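Long-range contact in extracellular PQQ-dependent sugar dehydrogenase (Coprinopsis cinerea, PDB 6JT6), which probably oxidises pyranose sugars with a pyrroloquinoline quinone cofactor and passes the electrons on through its haem-binding cytochrome b domain, the part in this crystal: residues 95-107 and 114-126. Residues are numbered along the deposited sequence; the frame is centred on the assembly and turned at random.
Sequences IYSGPRLTILGSS and QRIVYRCQNCTRW. With NAG (2-acetamido-2-deoxy-beta-D-glucopyranose), chain B.
The guanidinium of Arg115 takes Ser106 at its edge, close to its plane: NE donates to Ser106 O (2.9 Å) and NH2 to Ser106 OG (3.1 Å), a side-on, two-nitrogen grip across the antiparallel beta hairpin of strands 100-109 and 113-121 in the cytochrome domain. The Arg119 guanidinium carries Gln121 CD over the centre of one face and a water at its edge, while NE forms a salt bridge with Glu43. Leu101 CD2 comes obliquely to the Tyr118 ring, by its CD1, and Phe48 also meets this ring. In the loop leading into strand 100-109, Tyr96 has Pro99 CD over one face, offset toward the rim, and its OH accepts from NAG O6. Arg100-Gln121 and Thr102-Arg119 are hydrogen-bonded pairs. Arg115 NH2 forms a salt bridge with Asp9 and NH1 a hydrogen bond with Gln49; an alanine here would probably leave Asp9 without its positive mate and Ser106 O without its NE donor. With OG anti to the carbonyl carbon (chi1 -61°), Ser107 turns it to accept from Val117 N at 2.9 Å. Leu101 CD2 packs on Cys120 SG, disulfide-bonded to Cys123. Beyond it glycosylated Asn122, its ND2 joined covalently to NAG C1, also donates to Gly98 O at 3.0 Å, from above the carbonyl plane.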
loop_
_atom_site.group_PDB
_atom_site.type_symbol
_atom_site.label_atom_id
_atom_site.label_comp_id
_atom_site.label_asym_id
_atom_site.label_seq_id
_atom_site.Cartn_x
_atom_site.Cartn_y
_atom_site.Cartn_z
ATOM N N ILE A 95 5.952 -10.943 10.990
ATOM C CA ILE A 95 6.311 -9.528 11.037
ATOM C C ILE A 95 7.694 -9.337 10.425
ATOM O O ILE A 95 8.618 -10.123 10.666
ATOM C CB ILE A 95 6.276 -8.952 12.487
ATOM C CG1 ILE A 95 4.879 -9.091 13.137
ATOM C CG2 ILE A 95 6.759 -7.503 12.526
ATOM C CD1 ILE A 95 3.696 -8.596 12.315
ATOM N N TYR A 96 7.806 -8.309 9.581
ATOM C CA TYR A 96 9.039 -8.047 8.869
ATOM C C TYR A 96 9.515 -6.677 9.319
ATOM O O TYR A 96 8.788 -5.683 9.205
ATOM C CB TYR A 96 8.780 -8.157 7.363
ATOM C CG TYR A 96 9.859 -7.660 6.450
ATOM C CD1 TYR A 96 11.207 -8.054 6.605
ATOM C CD2 TYR A 96 9.541 -6.818 5.385
ATOM C CE1 TYR A 96 12.193 -7.575 5.743
ATOM C CE2 TYR A 96 10.516 -6.351 4.516
ATOM C CZ TYR A 96 11.831 -6.721 4.697
ATOM O OH TYR A 96 12.780 -6.230 3.817
ATOM N N SER A 97 10.718 -6.641 9.888
ATOM C CA SER A 97 11.362 -5.387 10.197
ATOM C C SER A 97 12.378 -5.121 9.085
ATOM O O SER A 97 12.910 -6.048 8.452
ATOM C CB SER A 97 12.010 -5.408 11.587
ATOM O OG SER A 97 13.038 -6.368 11.613
ATOM N N GLY A 98 12.670 -3.853 8.879
ATOM C CA GLY A 98 13.211 -3.400 7.616
ATOM C C GLY A 98 12.431 -2.129 7.324
ATOM O O GLY A 98 12.933 -1.052 7.581
ATOM N N PRO A 99 11.182 -2.258 6.836
ATOM C CA PRO A 99 10.447 -1.092 6.374
ATOM C C PRO A 99 10.109 -0.145 7.504
ATOM O O PRO A 99 9.908 -0.587 8.636
ATOM C CB PRO A 99 9.165 -1.695 5.772
ATOM C CG PRO A 99 9.608 -3.038 5.309
ATOM C CD PRO A 99 10.502 -3.495 6.433
ATOM N N ARG A 100 10.078 1.145 7.198
ATOM C CA ARG A 100 9.670 2.149 8.175
ATOM C C ARG A 100 8.387 2.770 7.616
ATOM O O ARG A 100 8.386 3.359 6.524
ATOM C CB ARG A 100 10.778 3.185 8.422
ATOM C CG ARG A 100 12.166 2.600 8.765
ATOM C CD ARG A 100 12.417 2.408 10.262
ATOM N NE ARG A 100 11.629 1.337 10.903
ATOM C CZ ARG A 100 12.061 0.094 11.154
ATOM N NH1 ARG A 100 11.245 -0.778 11.742
ATOM N NH2 ARG A 100 13.299 -0.284 10.822
ATOM N N LEU A 101 7.300 2.574 8.347
ATOM C CA LEU A 101 5.961 2.922 7.872
ATOM C C LEU A 101 5.375 4.086 8.649
ATOM O O LEU A 101 5.412 4.118 9.896
ATOM C CB LEU A 101 4.992 1.708 7.948
ATOM C CG LEU A 101 5.338 0.537 6.985
ATOM C CD1 LEU A 101 4.657 -0.721 7.465
ATOM C CD2 LEU A 101 4.896 0.875 5.565
ATOM N N THR A 102 4.783 5.018 7.913
ATOM C CA THR A 102 4.179 6.188 8.542
ATOM C C THR A 102 2.818 6.299 7.907
ATOM O O THR A 102 2.731 6.471 6.690
ATOM C CB THR A 102 5.007 7.467 8.221
ATOM O OG1 THR A 102 6.384 7.245 8.570
ATOM C CG2 THR A 102 4.422 8.705 8.938
ATOM N N ILE A 103 1.769 6.216 8.716
ATOM C CA ILE A 103 0.421 6.477 8.203
ATOM C C ILE A 103 0.249 7.982 8.052
ATOM O O ILE A 103 0.628 8.743 8.945
ATOM C CB ILE A 103 -0.669 5.859 9.099
ATOM C CG1 ILE A 103 -0.565 4.320 9.026
ATOM C CG2 ILE A 103 -2.089 6.283 8.639
ATOM C CD1 ILE A 103 -1.305 3.576 10.120
ATOM N N LEU A 104 -0.305 8.377 6.906
ATOM C CA LEU A 104 -0.460 9.777 6.496
ATOM C C LEU A 104 -1.922 10.167 6.629
ATOM O O LEU A 104 -2.759 9.323 6.998
ATOM C CB LEU A 104 0.047 9.968 5.040
ATOM C CG LEU A 104 1.495 9.524 4.739
ATOM C CD1 LEU A 104 1.978 9.759 3.277
ATOM C CD2 LEU A 104 2.503 10.117 5.725
ATOM N N GLY A 105 -2.253 11.423 6.316
ATOM C CA GLY A 105 -3.625 11.922 6.433
ATOM C C GLY A 105 -4.576 11.347 5.401
ATOM O O GLY A 105 -4.159 10.544 4.552
ATOM N N SER A 106 -5.848 11.763 5.464
ATOM C CA SER A 106 -6.968 11.183 4.675
ATOM C C SER A 106 -7.132 9.647 4.845
ATOM O O SER A 106 -7.743 8.981 4.019
ATOM C CB SER A 106 -6.874 11.579 3.186
ATOM O OG SER A 106 -5.747 10.992 2.561
ATOM N N SER A 107 -6.583 9.104 5.935
ATOM C CA SER A 107 -6.752 7.711 6.300
ATOM C C SER A 107 -7.910 7.552 7.297
ATOM O O SER A 107 -8.293 8.510 7.972
ATOM C CB SER A 107 -5.448 7.115 6.882
ATOM O OG SER A 107 -4.402 7.160 5.951
ATOM N N GLN A 114 -12.939 2.693 3.386
ATOM C CA GLN A 114 -11.754 2.829 4.248
ATOM C C GLN A 114 -10.512 3.196 3.398
ATOM O O GLN A 114 -10.378 2.770 2.235
ATOM C CB GLN A 114 -11.506 1.586 5.089
ATOM C CG GLN A 114 -11.208 0.333 4.278
ATOM C CD GLN A 114 -11.053 -0.870 5.161
ATOM O OE1 GLN A 114 -9.999 -1.061 5.780
ATOM N NE2 GLN A 114 -12.099 -1.714 5.220
ATOM N N ARG A 115 -9.612 3.975 3.988
ATOM C CA ARG A 115 -8.375 4.361 3.316
ATOM C C ARG A 115 -7.187 4.205 4.235
ATOM O O ARG A 115 -7.257 4.575 5.427
ATOM C CB ARG A 115 -8.452 5.819 2.902
ATOM C CG ARG A 115 -8.944 6.037 1.508
ATOM C CD ARG A 115 -9.185 7.519 1.346
ATOM N NE ARG A 115 -8.007 8.387 1.165
ATOM C CZ ARG A 115 -7.626 8.880 -0.024
ATOM N NH1 ARG A 115 -8.252 8.499 -1.145
ATOM N NH2 ARG A 115 -6.630 9.730 -0.103
ATOM N N ILE A 116 -6.097 3.637 3.711
ATOM C CA ILE A 116 -4.844 3.665 4.493
ATOM C C ILE A 116 -3.780 4.249 3.582
ATOM O O ILE A 116 -3.372 3.601 2.607
ATOM C CB ILE A 116 -4.383 2.279 5.075
ATOM C CG1 ILE A 116 -5.479 1.596 5.880
ATOM C CG2 ILE A 116 -3.151 2.454 5.981
ATOM C CD1 ILE A 116 -6.263 0.611 5.065
ATOM N N VAL A 117 -3.335 5.464 3.908
ATOM C CA VAL A 117 -2.361 6.149 3.085
ATOM C C VAL A 117 -1.058 6.097 3.878
ATOM O O VAL A 117 -1.033 6.394 5.074
ATOM C CB VAL A 117 -2.761 7.625 2.846
ATOM C CG1 VAL A 117 -1.788 8.300 1.858
ATOM C CG2 VAL A 117 -4.214 7.721 2.396
ATOM N N TYR A 118 0.031 5.704 3.229
ATOM C CA TYR A 118 1.225 5.431 4.006
ATOM C C TYR A 118 2.492 5.844 3.264
ATOM O O TYR A 118 2.520 5.892 2.025
ATOM C CB TYR A 118 1.267 3.935 4.435
ATOM C CG TYR A 118 1.325 2.984 3.257
ATOM C CD1 TYR A 118 2.562 2.600 2.691
ATOM C CD2 TYR A 118 0.140 2.462 2.685
ATOM C CE1 TYR A 118 2.603 1.756 1.596
ATOM C CE2 TYR A 118 0.178 1.592 1.604
ATOM C CZ TYR A 118 1.415 1.252 1.051
ATOM O OH TYR A 118 1.488 0.373 -0.035
ATOM N N ARG A 119 3.507 6.181 4.054
ATOM C CA ARG A 119 4.865 6.307 3.567
ATOM C C ARG A 119 5.629 5.042 3.912
ATOM O O ARG A 119 5.557 4.555 5.018
ATOM C CB ARG A 119 5.528 7.533 4.204
ATOM C CG ARG A 119 6.881 7.933 3.579
ATOM C CD ARG A 119 7.640 8.835 4.572
ATOM N NE ARG A 119 8.798 9.463 3.956
ATOM C CZ ARG A 119 9.605 10.292 4.602
ATOM N NH1 ARG A 119 9.367 10.563 5.884
ATOM N NH2 ARG A 119 10.650 10.820 3.974
ATOM N N CYS A 120 6.400 4.530 2.959
ATOM C CA CYS A 120 7.157 3.299 3.168
ATOM C C CYS A 120 8.600 3.597 2.868
ATOM O O CYS A 120 8.985 3.729 1.694
ATOM C CB CYS A 120 6.682 2.196 2.216
ATOM S SG CYS A 120 7.055 0.499 2.752
ATOM N N GLN A 121 9.410 3.669 3.907
ATOM C CA GLN A 121 10.826 3.938 3.705
ATOM C C GLN A 121 11.609 2.687 3.948
ATOM O O GLN A 121 11.226 1.873 4.804
ATOM C CB GLN A 121 11.311 4.993 4.685
ATOM C CG GLN A 121 10.813 6.371 4.371
ATOM C CD GLN A 121 11.128 7.301 5.513
ATOM O OE1 GLN A 121 10.392 7.344 6.509
ATOM N NE2 GLN A 121 12.231 8.032 5.391
ATOM N N ASN A 122 12.724 2.560 3.232
ATOM C CA ASN A 122 13.508 1.324 3.235
ATOM C C ASN A 122 12.636 0.152 2.737
ATOM O O ASN A 122 12.528 -0.908 3.375
ATOM C CB ASN A 122 14.077 1.051 4.641
ATOM C CG ASN A 122 15.107 -0.062 4.644
ATOM O OD1 ASN A 122 15.736 -0.356 3.602
ATOM N ND2 ASN A 122 15.289 -0.697 5.811
ATOM N N CYS A 123 11.974 0.379 1.608
ATOM C CA CYS A 123 11.018 -0.558 1.061
ATOM C C CYS A 123 11.303 -0.874 -0.393
ATOM O O CYS A 123 10.439 -1.414 -1.061
ATOM C CB CYS A 123 9.603 0.038 1.148
ATOM S SG CYS A 123 9.058 0.368 2.826
ATOM N N THR A 124 12.474 -0.489 -0.912
ATOM C CA THR A 124 12.718 -0.689 -2.344
ATOM C C THR A 124 13.854 -1.691 -2.611
ATOM O O THR A 124 14.097 -2.027 -3.752
ATOM C CB THR A 124 13.022 0.635 -3.051
ATOM O OG1 THR A 124 14.247 1.138 -2.512
ATOM C CG2 THR A 124 11.908 1.672 -2.815
ATOM N N ARG A 125 14.548 -2.131 -1.556
ATOM C CA ARG A 125 15.572 -3.192 -1.652
ATOM C C ARG A 125 15.344 -4.241 -0.583
ATOM O O ARG A 125 15.026 -3.903 0.565
ATOM C CB ARG A 125 16.982 -2.615 -1.519
ATOM C CG ARG A 125 17.367 -1.679 -2.656
ATOM C CD ARG A 125 17.790 -2.427 -3.916
ATOM N NE ARG A 125 18.077 -1.494 -5.013
ATOM C CZ ARG A 125 17.286 -1.282 -6.065
ATOM N NH1 ARG A 125 17.655 -0.400 -6.989
ATOM N NH2 ARG A 125 16.132 -1.940 -6.202
ATOM N N TRP A 126 15.473 -5.507 -0.955
ATOM C CA TRP A 126 15.402 -6.604 0.024
ATOM C C TRP A 126 16.098 -7.872 -0.472
ATOM O O TRP A 126 16.390 -8.008 -1.647
ATOM C CB TRP A 126 13.957 -6.935 0.377
ATOM C CG TRP A 126 13.076 -7.260 -0.809
ATOM C CD1 TRP A 126 12.906 -8.483 -1.391
ATOM C CD2 TRP A 126 12.251 -6.337 -1.547
ATOM N NE1 TRP A 126 12.017 -8.393 -2.436
ATOM C CE2 TRP A 126 11.605 -7.087 -2.568
ATOM C CE3 TRP A 126 11.993 -4.960 -1.437
ATOM C CZ2 TRP A 126 10.683 -6.517 -3.468
ATOM C CZ3 TRP A 126 11.044 -4.374 -2.344
ATOM C CH2 TRP A 126 10.423 -5.165 -3.347
HETATM C C1 NAG B . 16.255 -1.764 5.957
HETATM C C2 NAG B . 16.929 -1.788 7.326
HETATM C C3 NAG B . 17.919 -2.957 7.427
HETATM C C4 NAG B . 17.322 -4.297 6.973
HETATM C C5 NAG B . 16.663 -4.180 5.587
HETATM C C6 NAG B . 15.812 -5.415 5.315
HETATM C C7 NAG B . 17.309 0.494 8.214
HETATM C C8 NAG B . 18.271 1.648 8.086
HETATM N N2 NAG B . 17.646 -0.544 7.453
HETATM O O3 NAG B . 18.329 -3.072 8.786
HETATM O O4 NAG B . 18.358 -5.306 6.972
HETATM O O5 NAG B . 15.795 -3.036 5.496
HETATM O O6 NAG B . 15.373 -5.497 3.947
HETATM O O7 NAG B . 16.328 0.520 8.953
HETATM O O HOH W 1 13.105 -3.724 2.642
HETATM O O HOH W 2 7.915 6.114 6.831
HETATM O O HOH W 3 7.912 9.501 8.019
#